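Local coordinates for protein ADP-ribosylating toxin CARDS (Mycoplasma pneumoniae, PDB 4TLV) that transfers the ADP-ribosyl group from NAD+ to multiple target proteins, and vacuolates host cells and disrupts respiratory epithelium as the main virulence factor of its bacterium, at residues Y11-R16 / A58-F63; S53-A58 / Y131-F136; N296-L301 / K349-V354. All coordinates share one frame; numbering follows the deposited sequence.

Contact 1 of 3, residues Y11-R16 / A58-F63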
loop_
_atom_site.group_PDB
_atom_site.type_symbol
_atom_site.label_atom_id
_atom_site.label_comp_id
_atom_site.label_asym_id
_atom_site.label_seq_id
_atom_site.Cartn_x
_atom_site.Cartn_y
_atom_site.Cartn_z
ATOM N N TYR A 11 6.909 -5.710 -11.832
ATOM C CA TYR A 11 8.143 -6.409 -11.426
ATOM C C TYR A 11 7.833 -7.748 -10.809
ATOM O O TYR A 11 6.802 -7.919 -10.152
ATOM C CB TYR A 11 8.914 -5.572 -10.395
ATOM C CG TYR A 11 9.254 -4.240 -10.969
ATOM C CD1 TYR A 11 10.429 -4.063 -11.683
ATOM C CD2 TYR A 11 8.368 -3.166 -10.860
ATOM C CE1 TYR A 11 10.731 -2.854 -12.259
ATOM C CE2 TYR A 11 8.665 -1.942 -11.456
ATOM C CZ TYR A 11 9.855 -1.805 -12.151
ATOM O OH TYR A 11 10.183 -0.602 -12.742
ATOM N N ARG A 12 8.758 -8.681 -10.970
ATOM C CA ARG A 12 8.555 -10.018 -10.443
ATOM C C ARG A 12 9.903 -10.644 -10.119
ATOM O O ARG A 12 10.823 -10.615 -10.946
ATOM C CB ARG A 12 7.844 -10.884 -11.486
ATOM C CG ARG A 12 7.522 -12.311 -10.985
ATOM C CD ARG A 12 6.980 -13.179 -12.133
ATOM N NE ARG A 12 7.049 -14.600 -11.790
ATOM C CZ ARG A 12 6.143 -15.241 -11.063
ATOM N NH1 ARG A 12 5.074 -14.599 -10.588
ATOM N NH2 ARG A 12 6.315 -16.532 -10.794
ATOM N N VAL A 13 10.016 -11.203 -8.919
ATOM C CA VAL A 13 11.220 -11.935 -8.528
ATOM C C VAL A 13 10.972 -13.415 -8.811
ATOM O O VAL A 13 9.939 -13.968 -8.422
ATOM C CB VAL A 13 11.541 -11.718 -7.020
ATOM C CG1 VAL A 13 12.716 -12.617 -6.554
ATOM C CG2 VAL A 13 11.829 -10.236 -6.736
ATOM N N ASP A 14 11.907 -14.057 -9.500
ATOM C CA ASP A 14 11.729 -15.433 -9.924
ATOM C C ASP A 14 13.106 -16.091 -9.879
ATOM O O ASP A 14 14.100 -15.452 -10.180
ATOM C CB ASP A 14 11.174 -15.443 -11.356
ATOM C CG ASP A 14 10.497 -16.741 -11.720
ATOM O OD1 ASP A 14 11.182 -17.784 -11.759
ATOM O OD2 ASP A 14 9.278 -16.719 -12.002
ATOM N N LEU A 15 13.169 -17.357 -9.490
ATOM C CA LEU A 15 14.463 -18.033 -9.390
ATOM C C LEU A 15 15.009 -18.468 -10.755
ATOM O O LEU A 15 16.197 -18.751 -10.890
ATOM C CB LEU A 15 14.390 -19.210 -8.410
ATOM C CG LEU A 15 14.636 -18.782 -6.952
ATOM C CD1 LEU A 15 13.543 -17.867 -6.454
ATOM C CD2 LEU A 15 14.788 -19.985 -6.027
ATOM N N ARG A 16 14.154 -18.496 -11.773
ATOM C CA ARG A 16 14.614 -18.834 -13.118
ATOM C C ARG A 16 15.521 -17.737 -13.673
ATOM O O ARG A 16 15.275 -16.547 -13.468
ATOM C CB ARG A 16 13.435 -19.072 -14.053
ATOM C CG ARG A 16 12.539 -20.216 -13.623
ATOM C CD ARG A 16 11.408 -20.415 -14.610
ATOM N NE ARG A 16 10.408 -21.345 -14.094
ATOM C CZ ARG A 16 10.401 -22.649 -14.351
ATOM N NH1 ARG A 16 11.339 -23.177 -15.129
ATOM N NH2 ARG A 16 9.453 -23.425 -13.836
ATOM N N ALA A 58 7.989 -3.985 -3.410
ATOM C CA ALA A 58 6.923 -4.921 -3.074
ATOM C C ALA A 58 7.163 -6.299 -3.700
ATOM O O ALA A 58 6.866 -7.320 -3.084
ATOM C CB ALA A 58 5.547 -4.351 -3.485
ATOM N N ALA A 59 7.698 -6.337 -4.920
ATOM C CA ALA A 59 7.993 -7.624 -5.559
ATOM C C ALA A 59 9.013 -8.431 -4.748
ATOM O O ALA A 59 8.998 -9.658 -4.780
ATOM C CB ALA A 59 8.513 -7.426 -6.991
ATOM N N ILE A 60 9.923 -7.747 -4.060
ATOM C CA ILE A 60 11.048 -8.450 -3.433
ATOM C C ILE A 60 10.861 -8.688 -1.932
ATOM O O ILE A 60 11.645 -9.416 -1.306
ATOM C CB ILE A 60 12.415 -7.755 -3.717
ATOM C CG1 ILE A 60 13.574 -8.693 -3.357
ATOM C CG2 ILE A 60 12.547 -6.483 -2.914
ATOM C CD1 ILE A 60 14.930 -8.240 -3.927
ATOM N N ARG A 61 9.808 -8.118 -1.352
ATOM C CA ARG A 61 9.595 -8.262 0.100
ATOM C C ARG A 61 9.634 -9.715 0.600
ATOM O O ARG A 61 10.285 -10.010 1.622
ATOM C CB ARG A 61 8.303 -7.563 0.544
ATOM C CG ARG A 61 7.958 -7.701 2.054
ATOM C CD ARG A 61 9.110 -7.291 2.977
ATOM N NE ARG A 61 8.748 -7.561 4.368
ATOM C CZ ARG A 61 8.844 -8.760 4.946
ATOM N NH1 ARG A 61 9.315 -9.790 4.254
ATOM N NH2 ARG A 61 8.468 -8.927 6.221
ATOM N N PHE A 62 8.953 -10.631 -0.092
ATOM C CA PHE A 62 8.885 -12.021 0.396
ATOM C C PHE A 62 10.292 -12.593 0.485
ATOM O O PHE A 62 10.580 -13.447 1.321
ATOM C CB PHE A 62 8.032 -12.922 -0.525
ATOM C CG PHE A 62 8.746 -13.347 -1.788
ATOM C CD1 PHE A 62 8.770 -12.513 -2.903
ATOM C CD2 PHE A 62 9.420 -14.560 -1.853
ATOM C CE1 PHE A 62 9.446 -12.878 -4.069
ATOM C CE2 PHE A 62 10.106 -14.937 -3.027
ATOM C CZ PHE A 62 10.110 -14.093 -4.133
ATOM N N PHE A 63 11.157 -12.110 -0.395
ATOM C CA PHE A 63 12.498 -12.653 -0.546
ATOM C C PHE A 63 13.399 -12.285 0.648
ATOM O O PHE A 63 14.459 -12.888 0.846
ATOM C CB PHE A 63 13.083 -12.166 -1.887
ATOM C CG PHE A 63 14.279 -12.947 -2.352
ATOM C CD1 PHE A 63 14.159 -14.279 -2.701
ATOM C CD2 PHE A 63 15.516 -12.336 -2.468
ATOM C CE1 PHE A 63 15.258 -14.996 -3.149
ATOM C CE2 PHE A 63 16.616 -13.046 -2.909
ATOM C CZ PHE A 63 16.483 -14.380 -3.250
HETATM O O HOH W 1 7.877 -11.024 -6.928
#
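Ala-59 O accepts a hydrogen bond from a water 2.8 Å away, and the same water accepts from Val-13 N at 2.9 Å. This two-bond bridge is the polar link between strand 9-14 and the helix that starts at Pro-56. Around it the packing is apolar and rests mainly on Val-13. With CG1 anti to the backbone N (chi1 173°), CG2 stands beside that N and packs 3.5 Å from Ala-59 O, touching CA and CB of Ile-60 as well. The CB of Val-13 meets Phe-62 at its ring edge, near the ring plane, 3.8 Å from CE1. One face of the Phe-62 ring carries Phe-63 CB, over its centre. The strand belongs to a mono-ADP-ribosyltransferase domain of the pertussis toxin S1 family, as in the R-S-E class, whose arginine Arg-12 probably is. Ala-59 CB lies 3.6 Å from Tyr-11 O and also meets Tyr-11 CB. The side chains of Arg-12 and Asp-14 leave the strand away from the helix, and Arg-12 grips Asp-14 OD2 side-on in a salt bridge, with NE at 3.1 Å and NH2 at 3.2 Å from that one oxygen. OD2 lies nearly in the guanidinium plane. Arg-12 NH1 bonds Ser-51 O on strand 49-53.

Contact 2 of 3, residues S53-A58 / Y131-F136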
loop_
_atom_site.group_PDB
_atom_site.type_symbol
_atom_site.label_atom_id
_atom_site.label_comp_id
_atom_site.label_asym_id
_atom_site.label_seq_id
_atom_site.Cartn_x
_atom_site.Cartn_y
_atom_site.Cartn_z
ATOM N N SER A 53 4.264 -7.175 -9.357
ATOM C CA SER A 53 4.036 -6.087 -8.417
ATOM C C SER A 53 4.303 -4.732 -9.094
ATOM O O SER A 53 5.120 -4.631 -10.002
ATOM C CB SER A 53 4.939 -6.268 -7.193
ATOM O OG SER A 53 4.813 -5.160 -6.320
ATOM N N GLU A 54 3.597 -3.694 -8.660
ATOM C CA GLU A 54 3.780 -2.375 -9.235
ATOM C C GLU A 54 5.157 -1.776 -8.901
ATOM O O GLU A 54 5.623 -0.893 -9.599
ATOM C CB GLU A 54 2.656 -1.441 -8.767
ATOM C CG GLU A 54 2.385 -0.266 -9.701
ATOM C CD GLU A 54 1.164 0.539 -9.257
ATOM O OE1 GLU A 54 0.034 0.001 -9.293
ATOM O OE2 GLU A 54 1.339 1.706 -8.861
ATOM N N THR A 55 5.814 -2.261 -7.852
ATOM C CA THR A 55 7.141 -1.726 -7.483
ATOM C C THR A 55 8.141 -2.842 -7.196
ATOM O O THR A 55 7.753 -3.921 -6.749
ATOM C CB THR A 55 7.104 -0.839 -6.197
ATOM O OG1 THR A 55 6.802 -1.646 -5.047
ATOM C CG2 THR A 55 6.083 0.301 -6.316
ATOM N N PRO A 56 9.443 -2.571 -7.409
ATOM C CA PRO A 56 10.467 -3.568 -7.081
ATOM C C PRO A 56 10.476 -3.896 -5.586
ATOM O O PRO A 56 10.683 -5.041 -5.193
ATOM C CB PRO A 56 11.785 -2.865 -7.464
ATOM C CG PRO A 56 11.394 -1.857 -8.476
ATOM C CD PRO A 56 10.011 -1.389 -8.085
ATOM N N THR A 57 10.245 -2.894 -4.750
ATOM C CA THR A 57 10.269 -3.118 -3.319
ATOM C C THR A 57 9.193 -4.114 -2.865
ATOM O O THR A 57 9.453 -4.980 -2.027
ATOM C CB THR A 57 10.128 -1.797 -2.546
ATOM O OG1 THR A 57 11.207 -0.931 -2.910
ATOM C CG2 THR A 57 10.167 -2.051 -1.046
ATOM N N ALA A 58 7.989 -3.985 -3.410
ATOM C CA ALA A 58 6.923 -4.921 -3.074
ATOM C C ALA A 58 7.163 -6.299 -3.700
ATOM O O ALA A 58 6.866 -7.320 -3.084
ATOM C CB ALA A 58 5.547 -4.351 -3.485
ATOM N N TYR A 131 -0.104 -4.786 0.391
ATOM C CA TYR A 131 1.247 -4.240 0.224
ATOM C C TYR A 131 1.957 -4.862 -0.976
ATOM O O TYR A 131 2.946 -4.314 -1.478
ATOM C CB TYR A 131 2.096 -4.488 1.483
ATOM C CG TYR A 131 2.577 -5.926 1.572
ATOM C CD1 TYR A 131 3.782 -6.317 0.997
ATOM C CD2 TYR A 131 1.811 -6.898 2.208
ATOM C CE1 TYR A 131 4.206 -7.632 1.043
ATOM C CE2 TYR A 131 2.225 -8.224 2.248
ATOM C CZ TYR A 131 3.425 -8.581 1.675
ATOM O OH TYR A 131 3.846 -9.898 1.720
ATOM N N GLN A 132 1.483 -6.030 -1.417
ATOM C CA GLN A 132 2.065 -6.685 -2.591
ATOM C C GLN A 132 1.920 -5.857 -3.876
ATOM O O GLN A 132 2.629 -6.090 -4.858
ATOM C CB GLN A 132 1.470 -8.092 -2.788
ATOM C CG GLN A 132 1.833 -9.053 -1.654
ATOM C CD GLN A 132 1.236 -10.433 -1.827
ATOM O OE1 GLN A 132 1.981 -11.433 -1.411
ATOM N NE2 GLN A 132 0.115 -10.598 -2.341
ATOM N N ARG A 133 1.011 -4.887 -3.865
ATOM C CA ARG A 133 0.783 -4.049 -5.040
ATOM C C ARG A 133 0.610 -4.921 -6.276
ATOM O O ARG A 133 1.168 -4.619 -7.330
ATOM C CB ARG A 133 1.963 -3.080 -5.252
ATOM C CG ARG A 133 2.215 -2.127 -4.079
ATOM C CD ARG A 133 1.326 -0.885 -4.124
ATOM N NE ARG A 133 1.599 0.015 -5.267
ATOM C CZ ARG A 133 2.526 0.974 -5.285
ATOM N NH1 ARG A 133 3.337 1.176 -4.237
ATOM N NH2 ARG A 133 2.657 1.742 -6.365
ATOM N N GLU A 134 -0.160 -6.002 -6.153
ATOM C CA GLU A 134 -0.200 -7.023 -7.211
ATOM C C GLU A 134 -0.951 -6.604 -8.467
ATOM O O GLU A 134 -2.075 -6.124 -8.405
ATOM C CB GLU A 134 -0.782 -8.365 -6.721
ATOM C CG GLU A 134 -0.863 -9.397 -7.876
ATOM C CD GLU A 134 -1.281 -10.793 -7.447
ATOM O OE1 GLU A 134 -1.686 -10.983 -6.279
ATOM O OE2 GLU A 134 -1.208 -11.700 -8.304
ATOM N N TRP A 135 -0.298 -6.784 -9.605
ATOM C CA TRP A 135 -0.975 -6.775 -10.901
ATOM C C TRP A 135 -0.828 -8.212 -11.381
ATOM O O TRP A 135 0.282 -8.755 -11.391
ATOM C CB TRP A 135 -0.270 -5.816 -11.863
ATOM C CG TRP A 135 -0.566 -4.374 -11.575
ATOM C CD1 TRP A 135 -0.011 -3.602 -10.605
ATOM C CD2 TRP A 135 -1.509 -3.543 -12.268
ATOM N NE1 TRP A 135 -0.546 -2.332 -10.646
ATOM C CE2 TRP A 135 -1.463 -2.273 -11.663
ATOM C CE3 TRP A 135 -2.380 -3.752 -13.353
ATOM C CZ2 TRP A 135 -2.253 -1.206 -12.101
ATOM C CZ3 TRP A 135 -3.170 -2.706 -13.775
ATOM C CH2 TRP A 135 -3.098 -1.436 -13.150
ATOM N N PHE A 136 -1.937 -8.858 -11.708
ATOM C CA PHE A 136 -1.856 -10.221 -12.202
ATOM C C PHE A 136 -2.111 -10.224 -13.694
ATOM O O PHE A 136 -2.830 -9.358 -14.205
ATOM C CB PHE A 136 -2.819 -11.158 -11.457
ATOM C CG PHE A 136 -4.287 -10.843 -11.656
ATOM C CD1 PHE A 136 -4.927 -9.902 -10.852
ATOM C CD2 PHE A 136 -5.036 -11.521 -12.615
ATOM C CE1 PHE A 136 -6.276 -9.620 -11.011
ATOM C CE2 PHE A 136 -6.399 -11.241 -12.773
ATOM C CZ PHE A 136 -7.013 -10.291 -11.960
#
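The guanidinium of Arg-133 carries the methyl CG2 of Thr-55 over one face, 3.6 Å from NH1, while Glu-54 OE2 lies at its edge. Glu-54 also reaches the indole of Trp-135, with OE1 at the ring edge and near its plane, so one carboxylate joins two flat groups. In this mono-ADP-ribosyltransferase domain, Gln-132, Arg-133 and Glu-134 fit the Gln-X-Glu signature of the toxin family, with Glu-134 probably its glutamate. Ser-53 and Glu-134 form an antiparallel non-hydrogen-bonded pair. The salt bridge from Arg-133 NH2 to Glu-54 OE2 measures 2.8 Å; the donor stands well above the carboxylate plane, which is turned 87° from the guanidinium. By contrast, Trp-135 NE1 meets the anti lone pair of OE1 in a nearly straight bond (166°). Glu-54 OE2 has a second cationic partner, Arg-590 near the C-terminus, so the site ties the transferase domain to domain D3. Glu-54 N donates to Arg-133 O at 2.9 Å. Thr-55 occupies the N-cap position: its OG1, placed between the backbone N and carbonyl carbon, accepts from Ala-58 N at 3.1 Å. Ser-53 OG donates to Gln-132 O at 2.8 Å, tilted 35° from the carbonyl plane.

Contact 3 of 3, residues N296-L301 / K349-V354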
loop_
_atom_site.group_PDB
_atom_site.type_symbol
_atom_site.label_atom_id
_atom_site.label_comp_id
_atom_site.label_asym_id
_atom_site.label_seq_id
_atom_site.Cartn_x
_atom_site.Cartn_y
_atom_site.Cartn_z
ATOM N N ASN A 296 2.613 18.679 17.285
ATOM C CA ASN A 296 2.836 19.627 16.194
ATOM C C ASN A 296 3.328 18.951 14.918
ATOM O O ASN A 296 3.739 19.622 13.972
ATOM C CB ASN A 296 3.831 20.705 16.620
ATOM C CG ASN A 296 5.118 20.122 17.172
ATOM O OD1 ASN A 296 5.485 18.991 16.856
ATOM N ND2 ASN A 296 5.810 20.893 18.014
ATOM N N ASN A 297 3.300 17.622 14.905
ATOM C CA ASN A 297 3.751 16.855 13.738
ATOM C C ASN A 297 5.210 17.084 13.347
ATOM O O ASN A 297 5.628 16.680 12.274
ATOM C CB ASN A 297 2.827 17.078 12.529
ATOM C CG ASN A 297 1.524 16.286 12.644
ATOM O OD1 ASN A 297 1.410 15.382 13.471
ATOM N ND2 ASN A 297 0.541 16.642 11.838
ATOM N N ASN A 298 5.997 17.715 14.210
ATOM C CA ASN A 298 7.411 17.913 13.884
ATOM C C ASN A 298 8.220 16.612 13.962
ATOM O O ASN A 298 7.969 15.766 14.819
ATOM C CB ASN A 298 8.042 18.956 14.812
ATOM C CG ASN A 298 7.593 20.376 14.489
ATOM O OD1 ASN A 298 7.079 20.643 13.405
ATOM N ND2 ASN A 298 7.802 21.291 15.426
ATOM N N VAL A 299 9.192 16.481 13.070
ATOM C CA VAL A 299 10.155 15.388 13.098
ATOM C C VAL A 299 11.502 16.073 13.224
ATOM O O VAL A 299 11.743 17.064 12.546
ATOM C CB VAL A 299 10.135 14.596 11.796
ATOM C CG1 VAL A 299 11.222 13.478 11.812
ATOM C CG2 VAL A 299 8.741 14.004 11.563
ATOM N N PHE A 300 12.375 15.564 14.085
ATOM C CA PHE A 300 13.654 16.229 14.289
ATOM C C PHE A 300 14.715 15.287 14.821
ATOM O O PHE A 300 14.433 14.138 15.169
ATOM C CB PHE A 300 13.476 17.405 15.245
ATOM C CG PHE A 300 12.720 17.056 16.471
ATOM C CD1 PHE A 300 11.340 17.156 16.501
ATOM C CD2 PHE A 300 13.378 16.604 17.601
ATOM C CE1 PHE A 300 10.629 16.820 17.658
ATOM C CE2 PHE A 300 12.678 16.274 18.744
ATOM C CZ PHE A 300 11.304 16.373 18.770
ATOM N N LEU A 301 15.936 15.799 14.905
ATOM C CA LEU A 301 17.090 15.005 15.303
ATOM C C LEU A 301 17.679 15.582 16.582
ATOM O O LEU A 301 17.806 16.798 16.719
ATOM C CB LEU A 301 18.148 15.060 14.194
ATOM C CG LEU A 301 17.738 14.627 12.791
ATOM C CD1 LEU A 301 18.687 15.209 11.744
ATOM C CD2 LEU A 301 17.713 13.116 12.709
ATOM N N LYS A 349 11.492 18.637 3.207
ATOM C CA LYS A 349 11.568 18.636 4.659
ATOM C C LYS A 349 10.656 17.555 5.239
ATOM O O LYS A 349 9.513 17.402 4.817
ATOM C CB LYS A 349 11.164 19.999 5.208
ATOM C CG LYS A 349 10.781 19.988 6.669
ATOM C CD LYS A 349 11.938 20.396 7.551
ATOM C CE LYS A 349 11.593 21.644 8.348
ATOM N NZ LYS A 349 10.598 21.384 9.431
ATOM N N VAL A 350 11.166 16.804 6.205
ATOM C CA VAL A 350 10.378 15.723 6.788
ATOM C C VAL A 350 9.499 16.218 7.944
ATOM O O VAL A 350 9.945 16.990 8.790
ATOM C CB VAL A 350 11.282 14.580 7.252
ATOM C CG1 VAL A 350 10.449 13.403 7.738
ATOM C CG2 VAL A 350 12.203 14.155 6.113
ATOM N N HIS A 351 8.254 15.743 7.979
ATOM C CA HIS A 351 7.254 16.196 8.942
ATOM C C HIS A 351 6.257 15.042 9.058
ATOM O O HIS A 351 6.175 14.215 8.162
ATOM C CB HIS A 351 6.553 17.432 8.360
ATOM C CG HIS A 351 5.834 18.274 9.366
ATOM N ND1 HIS A 351 6.292 19.007 10.406
ATOM C CD2 HIS A 351 4.468 18.467 9.335
ATOM C CE1 HIS A 351 5.200 19.600 11.001
ATOM N NE2 HIS A 351 4.112 19.263 10.329
ATOM N N LEU A 352 5.479 14.985 10.133
ATOM C CA LEU A 352 4.515 13.895 10.264
ATOM C C LEU A 352 3.241 14.198 9.490
ATOM O O LEU A 352 2.872 15.362 9.323
ATOM C CB LEU A 352 4.166 13.642 11.737
ATOM C CG LEU A 352 5.278 13.144 12.665
ATOM C CD1 LEU A 352 4.702 12.932 14.071
ATOM C CD2 LEU A 352 5.886 11.852 12.128
ATOM N N SER A 353 2.587 13.151 8.995
ATOM C CA SER A 353 1.195 13.262 8.580
ATOM C C SER A 353 0.473 11.932 8.786
ATOM O O SER A 353 1.097 10.921 9.108
ATOM C CB SER A 353 1.051 13.761 7.136
ATOM O OG SER A 353 1.494 12.794 6.226
ATOM N N VAL A 354 -0.845 11.941 8.633
ATOM C CA VAL A 354 -1.650 10.741 8.855
ATOM C C VAL A 354 -1.178 9.605 7.932
ATOM O O VAL A 354 -1.090 9.781 6.715
ATOM C CB VAL A 354 -3.145 11.038 8.638
ATOM C CG1 VAL A 354 -3.992 9.748 8.664
ATOM C CG2 VAL A 354 -3.639 11.993 9.714
HETATM O O HOH W 2 9.041 18.565 10.966
HETATM O O HOH W 3 12.334 18.014 10.048
#
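Leu-352 N donates to Asn-297 O at 2.7 Å. The same oxygen sits 3.0 Å above the plane of the His-351 ring, offset toward its rim; although ND1 is near, the angle is too poor for a bond there. The CG of His-351 is anti to the backbone N (chi1 -161°), and chi2 of 65° turns the ring face to this oxygen. At the ring edge, near the plane, Asn-298 OD1 approaches CE1 of His-351 to 3.2 Å. Val-299 CG2 packs 3.6 Å from Leu-352 CD2, the two side chains crossing at about a right angle, and Val-299 CG1 meets Val-350 CG1 more loosely.

Farther along, waters take over from direct pairing. One lies in the ring plane of His-351, 2.8 Å from ND1; it accepts from Val-299 N and is within bonding distance of Val-350 O. Another lies between Val-299 O and Val-350 O, within bonding distance of both. The axes of 298-301 and 349-354 diverge from antiparallel (138°), and the CA-CA distance grows from 4.6 Å at Asn-297 and Leu-352 to 5.1 Å at Val-299 and His-351.

In the next shell, Asn-296 OD1 accepts from Asn-298 N, an Asx turn across Asn-297 that leads into the strand. Asn-297 OD1 bonds Asn-488 of domain D3. Strand 401-407 pairs with both strands, and its Leu-403 touches Val-350. Both strands belong to the beta-trefoil of D2, where the buried Val-299, Val-350 and Leu-352 pack with Leu-290, Leu-337 and Leu-403.

In the fold
Contacts 1 and 2 are neighbours in the transferase domain, their centres about 9 Å apart. They share Ala-58 and helix 56-60, and their segments alternate along the chain: 11-16, then 53-58 running into 58-63, then 131-136. A probable hydrogen bond from Ser-53 N to Tyr-11 O (2.8 Å) joins them directly, so one turn after strand 49-53 is packed against both strand 9-14 and the 131-136 region. Contact 3 follows later in the chain, in the D2 trefoil; its centre lies about 32 Å from that of contact 1 and about 28 Å from that of contact 2, without touching either. Contacts 1 and 2 are thus local to the transferase domain and contact 3 to D2, while Arg-61 of contact 1 bonds Met-434 of D2.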